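Local coordinates for protein intramolecular trans-sialidase (Macrobdella decora, PDB 3SLI) that cleaves terminal sialic acid from sialoglycoconjugates by intramolecular trans-sialylation, releasing it as 2,7-anhydro-Neu5Ac, at residues Ile51-Ser56 with Ile164-Gly169; Gln18-Asp23 with Val153-Thr158; Gly375-Tyr380 with Asn412-Asn417. All coordinates share one frame; numbering follows the deposited sequence.

Contact 1 (Ile51-Ser56 with Ile164-Gly169); sequences IQSLFS and IAYPFG
In the concanavalin-like beta sandwich near the N-terminus, Tyr166, Pro167 and Phe168 form a loop laid steeply across residues Ile51-Leu54 of strand 51-58, beside a classic beta bulge in which Leu54 and Phe55 both face Ile71. The backbones come closest at Gln52 and Phe168. The hydrogen bond between the segments runs from Ser53 N to Tyr166 O at 2.8 Å, nearly straight at the proton (163°), with the donor somewhat tilted from the carbonyl plane. Tyr166 O also receives a CA-H...O contact from Gln52 CA (3.4 Å), and Tyr166 CA makes a second one to Ile51 O (3.2 Å).

The two aromatic residues straddle the strand. Tyr166 lies alongside Ile51, pointing the same way, and its CD1 touches Ile51 CG2 at 3.7 Å. At the edge of the same ring sits Ser53 OG, 3.5 Å from Tyr166 CD2; this hydroxyl is hydrogen-bonded to Thr158 OG1, and the ring is stacked with His70. Phe168 serves the other face: with CG anti to the backbone N (chi1 168°), its ring is carried towards Leu54, where CD1 of Phe168 comes within 3.8 Å of Leu54 CD1. Gln52 crosses Phe168 at about a right angle, amide and ring planes 49° apart, and its OE1 lies 3.4 Å from Phe168 CD1. That amide is committed to other partners, OE1 to Ser45 OG and NE2 to the carbonyls of Ser47 and Asn49, which should fix its rotation beside the ring.

A single backbone hydrogen bond thus joins loop and strand, while carbon contacts on two faces of the strand do the packing; the buried polar ends of Gln52 and Ser53 are satisfied by neighbouring residues and not by the loop they touch.

Contact 2 (Gln18-Asp23 with Val153-Thr158); sequences QGYSLD and VTLGGT
Leu155, Val153 and Leu22 carry this antiparallel strand pair, in which the short strand 20-21 forms the outer edge of a six-stranded sheet of the N-terminal sandwich. Leu22 reaches across to both partners: its CD1 meets Leu155 CD1 at 3.6 Å in an oblique approach, and its CB lies 3.8 Å from Val153 CG1, the two side chains crossing at about a right angle. Strand 5-14 packs behind them, Met7 on Leu22 and Ile14 on Leu155, while Phe55 touches both Val153 and Leu155.

Backbone bonds of Tyr20 and Leu22 with residues 153-155 hold the pairing. Leu155 N binds Tyr20 O at 2.9 Å, almost straight (169°) and in the carbonyl plane; the return bond from Tyr20 N to Leu155 O is weak because it is bent. Ser21 and Thr154 form the non-hydrogen-bonded pair, and beyond them Leu22 N donates to Val153 O (2.9 Å). There the strand 20-21 chain turns off in an ST turn, Asp23 N bonding to Ser21 OG, and a carboxylate takes over the pairing: Val153 N points at Asp23 OD1, 2.8 Å away and met almost head-on along its C-O bond.

Contact 3 (Gly375-Tyr380 with Asn412-Asn417); sequences GEYNLY and NIFYKN
Asn412 opens a type I beta turn, Asn412-Tyr415, that docks on the loop leading into strand 379-381, within the antiparallel beta region inserted between propeller strands 307-314 and 427-433.

Asn412 forms hydrogen bonds through its backbone O and both polar atoms of its amide. Within the turn its O accepts from Tyr415 N at 3.0 Å, and its side-chain OD1 accepts from Phe414 N at 2.9 Å, on a lone pair in the carbonyl plane, which makes an Asx turn. This grip on OD1 directs the amide's other end across the contact: with CG anti to the backbone N (chi1 -175°), ND2 reaches Asn378 OD1 at 3.2 Å. The two amides stand almost perpendicular, 84° apart, so that the donor keeps its partner near its own amide plane yet approaches the acceptor from above the carbonyl plane. Next to it the backbones are bridged once, Ile413 N bonding to Tyr377 O at 3.1 Å with a C=O...N angle of 171°.

Apolar contacts centre on Ile413, whose first torsion (chi1 62°) sends CG1 and CD1 towards Tyr377 while CG2 turns to Leu379. Its CD1 lies 3.5 Å from Tyr377 CD1, the side chains crossing at a slant, while its CG2 is pressed against Leu379 CD2 at 3.4 Å, tighter than usual van der Waals contact. Leu340 and Val373 also touch Ile413, tying the turn to strands 335-342 and 367-373; Leu338 touches Tyr377 of the loop.

Within the turn, Asn412 CB lies over the centre of the Tyr415 ring, 3.3 Å above its plane. The hydroxyl of that tyrosine, also hydrogen-bonded to Asp267 N, lies 2.6 Å from a water oxygen, and the same water donates to Asn378 OD1.

In the fold
Contacts 1 and 2 both reach one sheet of the N-terminal sandwich, in which strands 51-58 and 152-155 are neighbours; their centres are about 8 Å apart, and Ser56 joins them through bonds to Thr154 and Gly157. Contact 2 is regular strand pairing at the sheet's edge, whereas contact 1 is a loop crossing a strand, with fewer backbone bonds and more aromatic packing. Contact 3 stands apart, its centre about 57 Å from that of contact 1, on the opposite side of the chain's centre, and joins turn and loop by one backbone bond, a side-chain amide bond and apolar packing. All three are partly buried; contact 2 alone includes an exposed residue, Ser21.

Contact 1 (Ile51-Ser56 with Ile164-Gly169)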
loop_
_atom_site.group_PDB
_atom_site.type_symbol
_atom_site.label_atom_id
_atom_site.label_comp_id
_atom_site.label_asym_id
_atom_site.label_seq_id
_atom_site.Cartn_x
_atom_site.Cartn_y
_atom_site.Cartn_z
ATOM N N ILE A 51 -12.771 -6.124 -21.293
ATOM C CA ILE A 51 -13.798 -6.774 -20.467
ATOM C C ILE A 51 -14.007 -8.169 -21.040
ATOM O O ILE A 51 -14.208 -8.324 -22.259
ATOM C CB ILE A 51 -15.155 -6.021 -20.527
ATOM C CG1 ILE A 51 -14.968 -4.530 -20.211
ATOM C CG2 ILE A 51 -16.157 -6.655 -19.563
ATOM C CD1 ILE A 51 -14.530 -4.242 -18.794
ATOM N N GLN A 52 -13.981 -9.174 -20.163
ATOM C CA GLN A 52 -14.129 -10.567 -20.569
ATOM C C GLN A 52 -15.157 -11.334 -19.721
ATOM O O GLN A 52 -14.918 -11.609 -18.536
ATOM C CB GLN A 52 -12.770 -11.273 -20.498
ATOM C CG GLN A 52 -11.689 -10.631 -21.360
ATOM C CD GLN A 52 -10.339 -11.304 -21.228
ATOM O OE1 GLN A 52 -10.233 -12.534 -21.231
ATOM N NE2 GLN A 52 -9.288 -10.497 -21.131
ATOM N N SER A 53 -16.318 -11.624 -20.315
ATOM C CA SER A 53 -17.371 -12.382 -19.639
ATOM C C SER A 53 -16.896 -13.820 -19.494
ATOM O O SER A 53 -16.374 -14.411 -20.443
ATOM C CB SER A 53 -18.666 -12.411 -20.467
ATOM O OG SER A 53 -19.288 -11.147 -20.551
ATOM N N LEU A 54 -17.067 -14.366 -18.297
ATOM C CA LEU A 54 -16.704 -15.746 -17.999
ATOM C C LEU A 54 -17.925 -16.645 -18.256
ATOM O O LEU A 54 -17.826 -17.693 -18.898
ATOM C CB LEU A 54 -16.313 -15.843 -16.526
ATOM C CG LEU A 54 -14.846 -15.811 -16.116
ATOM C CD1 LEU A 54 -13.965 -15.231 -17.195
ATOM C CD2 LEU A 54 -14.719 -15.075 -14.805
ATOM N N PHE A 55 -19.082 -16.173 -17.796
ATOM C CA PHE A 55 -20.346 -16.899 -17.908
ATOM C C PHE A 55 -21.475 -15.885 -18.035
ATOM O O PHE A 55 -21.472 -14.870 -17.333
ATOM C CB PHE A 55 -20.540 -17.733 -16.631
ATOM C CG PHE A 55 -21.904 -18.364 -16.499
ATOM C CD1 PHE A 55 -22.190 -19.575 -17.130
ATOM C CD2 PHE A 55 -22.894 -17.759 -15.722
ATOM C CE1 PHE A 55 -23.448 -20.180 -16.988
ATOM C CE2 PHE A 55 -24.156 -18.355 -15.574
ATOM C CZ PHE A 55 -24.428 -19.568 -16.210
ATOM N N SER A 56 -22.441 -16.166 -18.910
ATOM C CA SER A 56 -23.586 -15.275 -19.106
ATOM C C SER A 56 -24.852 -16.028 -19.515
ATOM O O SER A 56 -24.793 -17.123 -20.080
ATOM C CB SER A 56 -23.289 -14.218 -20.179
ATOM O OG SER A 56 -23.099 -14.817 -21.447
ATOM N N ILE A 164 -20.858 -11.684 -30.093
ATOM C CA ILE A 164 -20.194 -12.042 -28.850
ATOM C C ILE A 164 -19.550 -10.765 -28.289
ATOM O O ILE A 164 -18.587 -10.242 -28.857
ATOM C CB ILE A 164 -19.093 -13.127 -29.059
ATOM C CG1 ILE A 164 -19.723 -14.462 -29.490
ATOM C CG2 ILE A 164 -18.279 -13.322 -27.763
ATOM C CD1 ILE A 164 -20.576 -15.131 -28.420
ATOM N N ALA A 165 -20.137 -10.222 -27.232
ATOM C CA ALA A 165 -19.604 -9.027 -26.581
ATOM C C ALA A 165 -18.754 -9.460 -25.375
ATOM O O ALA A 165 -18.868 -10.600 -24.914
ATOM C CB ALA A 165 -20.744 -8.119 -26.131
ATOM N N TYR A 166 -17.911 -8.559 -24.873
ATOM C CA TYR A 166 -17.031 -8.843 -23.729
ATOM C C TYR A 166 -16.331 -10.189 -23.968
ATOM O O TYR A 166 -16.356 -11.073 -23.109
ATOM C CB TYR A 166 -17.862 -8.918 -22.441
ATOM C CG TYR A 166 -18.853 -7.789 -22.252
ATOM C CD1 TYR A 166 -18.489 -6.463 -22.489
ATOM C CD2 TYR A 166 -20.158 -8.048 -21.811
ATOM C CE1 TYR A 166 -19.394 -5.422 -22.290
ATOM C CE2 TYR A 166 -21.068 -7.020 -21.605
ATOM C CZ TYR A 166 -20.682 -5.706 -21.845
ATOM O OH TYR A 166 -21.571 -4.679 -21.628
ATOM N N PRO A 167 -15.633 -10.326 -25.111
ATOM C CA PRO A 167 -14.932 -11.548 -25.507
ATOM C C PRO A 167 -13.783 -12.028 -24.641
ATOM O O PRO A 167 -12.761 -11.348 -24.505
ATOM C CB PRO A 167 -14.440 -11.222 -26.929
ATOM C CG PRO A 167 -15.179 -9.976 -27.319
ATOM C CD PRO A 167 -15.280 -9.235 -26.033
ATOM N N PHE A 168 -13.953 -13.232 -24.102
ATOM C CA PHE A 168 -12.942 -13.900 -23.290
ATOM C C PHE A 168 -12.082 -14.764 -24.225
ATOM O O PHE A 168 -12.507 -15.151 -25.321
ATOM C CB PHE A 168 -13.632 -14.784 -22.233
ATOM C CG PHE A 168 -12.711 -15.740 -21.510
ATOM C CD1 PHE A 168 -11.978 -15.321 -20.397
ATOM C CD2 PHE A 168 -12.629 -17.081 -21.902
ATOM C CE1 PHE A 168 -11.182 -16.225 -19.679
ATOM C CE2 PHE A 168 -11.836 -18.000 -21.193
ATOM C CZ PHE A 168 -11.114 -17.570 -20.079
ATOM N N GLY A 169 -10.866 -15.048 -23.783
ATOM C CA GLY A 169 -9.955 -15.887 -24.537
ATOM C C GLY A 169 -9.187 -16.648 -23.475
ATOM O O GLY A 169 -8.694 -16.038 -22.518
#

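Contact 2 (Gln18-Asp23 with Val153-Thr158)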
loop_
_atom_site.group_PDB
_atom_site.type_symbol
_atom_site.label_atom_id
_atom_site.label_comp_id
_atom_site.label_asym_id
_atom_site.label_seq_id
_atom_site.Cartn_x
_atom_site.Cartn_y
_atom_site.Cartn_z
ATOM N N GLN A 18 -14.955 -16.019 -29.739
ATOM C CA GLN A 18 -15.832 -17.106 -30.160
ATOM C C GLN A 18 -16.880 -17.514 -29.131
ATOM O O GLN A 18 -18.014 -17.835 -29.492
ATOM C CB GLN A 18 -14.999 -18.334 -30.524
ATOM C CG GLN A 18 -14.147 -18.156 -31.753
ATOM C CD GLN A 18 -14.978 -17.851 -32.973
ATOM O OE1 GLN A 18 -14.907 -16.756 -33.529
ATOM N NE2 GLN A 18 -15.788 -18.815 -33.394
ATOM N N GLY A 19 -16.505 -17.501 -27.856
ATOM C CA GLY A 19 -17.434 -17.921 -26.819
ATOM C C GLY A 19 -17.655 -19.426 -26.907
ATOM O O GLY A 19 -16.961 -20.125 -27.659
ATOM N N TYR A 20 -18.602 -19.932 -26.123
ATOM C CA TYR A 20 -18.927 -21.362 -26.114
ATOM C C TYR A 20 -20.375 -21.506 -25.670
ATOM O O TYR A 20 -20.742 -21.033 -24.597
ATOM C CB TYR A 20 -18.005 -22.121 -25.147
ATOM C CG TYR A 20 -18.138 -23.629 -25.222
ATOM C CD1 TYR A 20 -19.112 -24.306 -24.481
ATOM C CD2 TYR A 20 -17.281 -24.384 -26.031
ATOM C CE1 TYR A 20 -19.229 -25.706 -24.543
ATOM C CE2 TYR A 20 -17.388 -25.774 -26.099
ATOM C CZ TYR A 20 -18.363 -26.428 -25.351
ATOM O OH TYR A 20 -18.447 -27.801 -25.397
ATOM N N SER A 21 -21.187 -22.169 -26.490
ATOM C CA SER A 21 -22.602 -22.361 -26.193
ATOM C C SER A 21 -22.912 -23.523 -25.253
ATOM O O SER A 21 -22.461 -24.645 -25.471
ATOM C CB SER A 21 -23.391 -22.548 -27.487
ATOM O OG SER A 21 -24.746 -22.866 -27.198
ATOM N N LEU A 22 -23.702 -23.248 -24.221
ATOM C CA LEU A 22 -24.117 -24.262 -23.253
ATOM C C LEU A 22 -25.625 -24.508 -23.396
ATOM O O LEU A 22 -26.268 -25.067 -22.500
ATOM C CB LEU A 22 -23.811 -23.797 -21.832
ATOM C CG LEU A 22 -22.329 -23.688 -21.481
ATOM C CD1 LEU A 22 -22.177 -23.176 -20.066
ATOM C CD2 LEU A 22 -21.665 -25.043 -21.652
ATOM N N ASP A 23 -26.180 -24.071 -24.525
ATOM C CA ASP A 23 -27.603 -24.212 -24.808
ATOM C C ASP A 23 -28.083 -25.667 -24.873
ATOM O O ASP A 23 -29.232 -25.940 -24.540
ATOM C CB ASP A 23 -27.969 -23.483 -26.118
ATOM C CG ASP A 23 -27.726 -21.969 -26.053
ATOM O OD1 ASP A 23 -27.411 -21.447 -24.968
ATOM O OD2 ASP A 23 -27.856 -21.294 -27.100
ATOM N N VAL A 153 -27.234 -19.513 -22.917
ATOM C CA VAL A 153 -26.357 -19.694 -21.768
ATOM C C VAL A 153 -25.019 -19.791 -22.483
ATOM O O VAL A 153 -24.809 -20.692 -23.308
ATOM C CB VAL A 153 -26.633 -21.009 -20.997
ATOM C CG1 VAL A 153 -25.645 -21.142 -19.836
ATOM C CG2 VAL A 153 -28.062 -21.022 -20.471
ATOM N N THR A 154 -24.126 -18.850 -22.193
ATOM C CA THR A 154 -22.839 -18.791 -22.867
ATOM C C THR A 154 -21.637 -18.635 -21.935
ATOM O O THR A 154 -21.702 -17.975 -20.896
ATOM C CB THR A 154 -22.833 -17.613 -23.900
ATOM O OG1 THR A 154 -23.922 -17.774 -24.819
ATOM C CG2 THR A 154 -21.528 -17.560 -24.684
ATOM N N LEU A 155 -20.541 -19.248 -22.351
ATOM C CA LEU A 155 -19.272 -19.205 -21.644
ATOM C C LEU A 155 -18.342 -18.344 -22.512
ATOM O O LEU A 155 -18.391 -18.419 -23.746
ATOM C CB LEU A 155 -18.712 -20.630 -21.572
ATOM C CG LEU A 155 -18.356 -21.345 -20.271
ATOM C CD1 LEU A 155 -19.385 -21.089 -19.198
ATOM C CD2 LEU A 155 -18.180 -22.841 -20.566
ATOM N N GLY A 156 -17.535 -17.499 -21.871
ATOM C CA GLY A 156 -16.578 -16.670 -22.595
ATOM C C GLY A 156 -17.075 -15.471 -23.380
ATOM O O GLY A 156 -16.368 -14.962 -24.252
ATOM N N GLY A 157 -18.271 -14.995 -23.068
ATOM C CA GLY A 157 -18.807 -13.848 -23.773
ATOM C C GLY A 157 -20.266 -13.652 -23.427
ATOM O O GLY A 157 -20.858 -14.490 -22.735
ATOM N N THR A 158 -20.823 -12.521 -23.845
ATOM C CA THR A 158 -22.229 -12.198 -23.611
ATOM C C THR A 158 -22.839 -11.906 -24.975
ATOM O O THR A 158 -22.335 -11.054 -25.707
ATOM C CB THR A 158 -22.385 -10.964 -22.708
ATOM O OG1 THR A 158 -21.959 -11.292 -21.377
ATOM C CG2 THR A 158 -23.842 -10.494 -22.674
HETATM O O HOH W 1 -14.889 -15.454 -26.705
HETATM O O HOH W 2 -24.896 -19.839 -26.311
#

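Contact 3 (Gly375-Tyr380 with Asn412-Asn417)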
loop_
_atom_site.group_PDB
_atom_site.type_symbol
_atom_site.label_atom_id
_atom_site.label_comp_id
_atom_site.label_asym_id
_atom_site.label_seq_id
_atom_site.Cartn_x
_atom_site.Cartn_y
_atom_site.Cartn_z
ATOM N N GLY A 375 8.508 9.677 28.078
ATOM C CA GLY A 375 9.171 9.305 26.838
ATOM C C GLY A 375 8.226 8.984 25.690
ATOM O O GLY A 375 8.672 8.618 24.601
ATOM N N GLU A 376 6.923 9.073 25.953
ATOM C CA GLU A 376 5.883 8.812 24.959
ATOM C C GLU A 376 5.102 10.085 24.622
ATOM O O GLU A 376 4.145 10.049 23.850
ATOM C CB GLU A 376 4.917 7.745 25.485
ATOM C CG GLU A 376 5.544 6.369 25.639
ATOM C CD GLU A 376 6.154 5.859 24.342
ATOM O OE1 GLU A 376 5.459 5.900 23.303
ATOM O OE2 GLU A 376 7.329 5.431 24.357
ATOM N N TYR A 377 5.500 11.199 25.237
ATOM C CA TYR A 377 4.866 12.507 25.038
ATOM C C TYR A 377 3.435 12.677 25.574
ATOM O O TYR A 377 2.658 13.513 25.095
ATOM C CB TYR A 377 5.006 12.974 23.579
ATOM C CG TYR A 377 6.435 13.340 23.230
ATOM C CD1 TYR A 377 6.931 14.620 23.483
ATOM C CD2 TYR A 377 7.310 12.386 22.711
ATOM C CE1 TYR A 377 8.266 14.937 23.233
ATOM C CE2 TYR A 377 8.646 12.692 22.454
ATOM C CZ TYR A 377 9.116 13.968 22.717
ATOM O OH TYR A 377 10.436 14.263 22.457
ATOM N N ASN A 378 3.116 11.895 26.601
ATOM C CA ASN A 378 1.825 11.966 27.272
ATOM C C ASN A 378 2.008 12.969 28.416
ATOM O O ASN A 378 3.076 13.005 29.035
ATOM C CB ASN A 378 1.431 10.588 27.815
ATOM C CG ASN A 378 1.033 9.622 26.713
ATOM O OD1 ASN A 378 0.454 10.018 25.703
ATOM N ND2 ASN A 378 1.352 8.357 26.895
ATOM N N LEU A 379 0.995 13.800 28.654
ATOM C CA LEU A 379 1.027 14.833 29.688
ATOM C C LEU A 379 0.764 14.378 31.120
ATOM O O LEU A 379 -0.018 13.457 31.371
ATOM C CB LEU A 379 0.028 15.956 29.376
ATOM C CG LEU A 379 0.313 17.087 28.388
ATOM C CD1 LEU A 379 1.686 17.683 28.659
ATOM C CD2 LEU A 379 0.206 16.578 26.973
ATOM N N TYR A 380 1.378 15.100 32.051
ATOM C CA TYR A 380 1.241 14.869 33.483
ATOM C C TYR A 380 1.136 16.237 34.136
ATOM O O TYR A 380 1.773 17.194 33.693
ATOM C CB TYR A 380 2.483 14.189 34.068
ATOM C CG TYR A 380 2.738 12.772 33.616
ATOM C CD1 TYR A 380 3.153 12.498 32.317
ATOM C CD2 TYR A 380 2.610 11.708 34.504
ATOM C CE1 TYR A 380 3.434 11.209 31.915
ATOM C CE2 TYR A 380 2.892 10.410 34.110
ATOM C CZ TYR A 380 3.304 10.166 32.812
ATOM O OH TYR A 380 3.598 8.883 32.412
ATOM N N ASN A 412 -1.966 13.122 25.033
ATOM C CA ASN A 412 -0.685 13.279 24.353
ATOM C C ASN A 412 -0.636 14.652 23.672
ATOM O O ASN A 412 -1.670 15.153 23.210
ATOM C CB ASN A 412 -0.537 12.151 23.330
ATOM C CG ASN A 412 0.804 12.145 22.652
ATOM O OD1 ASN A 412 1.066 12.961 21.770
ATOM N ND2 ASN A 412 1.659 11.211 23.039
ATOM N N ILE A 413 0.556 15.246 23.586
ATOM C CA ILE A 413 0.721 16.573 22.969
ATOM C C ILE A 413 0.300 16.686 21.498
ATOM O O ILE A 413 0.139 17.796 20.982
ATOM C CB ILE A 413 2.170 17.125 23.111
ATOM C CG1 ILE A 413 3.170 16.205 22.405
ATOM C CG2 ILE A 413 2.525 17.312 24.580
ATOM C CD1 ILE A 413 4.557 16.805 22.247
ATOM N N PHE A 414 0.134 15.550 20.821
ATOM C CA PHE A 414 -0.274 15.556 19.418
ATOM C C PHE A 414 -1.772 15.323 19.221
ATOM O O PHE A 414 -2.249 15.252 18.085
ATOM C CB PHE A 414 0.534 14.523 18.631
ATOM C CG PHE A 414 2.016 14.770 18.661
ATOM C CD1 PHE A 414 2.573 15.828 17.949
ATOM C CD2 PHE A 414 2.859 13.955 19.412
ATOM C CE1 PHE A 414 3.947 16.071 17.981
ATOM C CE2 PHE A 414 4.241 14.191 19.449
ATOM C CZ PHE A 414 4.781 15.254 18.731
ATOM N N TYR A 415 -2.516 15.242 20.323
ATOM C CA TYR A 415 -3.963 15.004 20.286
ATOM C C TYR A 415 -4.742 16.316 20.217
ATOM O O TYR A 415 -4.366 17.301 20.862
ATOM C CB TYR A 415 -4.400 14.207 21.523
ATOM C CG TYR A 415 -3.850 12.794 21.604
ATOM C CD1 TYR A 415 -3.054 12.262 20.580
ATOM C CD2 TYR A 415 -4.146 11.979 22.695
ATOM C CE1 TYR A 415 -2.567 10.950 20.651
ATOM C CE2 TYR A 415 -3.666 10.667 22.775
ATOM C CZ TYR A 415 -2.881 10.159 21.752
ATOM O OH TYR A 415 -2.422 8.864 21.829
ATOM N N LYS A 416 -5.867 16.317 19.507
ATOM C CA LYS A 416 -6.647 17.543 19.360
ATOM C C LYS A 416 -7.252 18.104 20.643
ATOM O O LYS A 416 -7.446 19.317 20.750
ATOM C CB LYS A 416 -7.722 17.412 18.274
ATOM C CG LYS A 416 -8.970 16.670 18.678
ATOM C CD LYS A 416 -10.088 16.871 17.659
ATOM C CE LYS A 416 -11.228 15.899 17.926
ATOM N NZ LYS A 416 -12.310 15.932 16.904
ATOM N N ASN A 417 -7.544 17.247 21.618
ATOM C CA ASN A 417 -8.132 17.735 22.867
ATOM C C ASN A 417 -7.130 17.875 24.003
ATOM O O ASN A 417 -7.520 17.950 25.168
ATOM C CB ASN A 417 -9.316 16.862 23.315
ATOM C CG ASN A 417 -10.521 16.983 22.395
ATOM O OD1 ASN A 417 -11.314 16.049 22.283
ATOM N ND2 ASN A 417 -10.667 18.127 21.731
HETATM O O HOH W 3 -2.001 8.383 24.370
#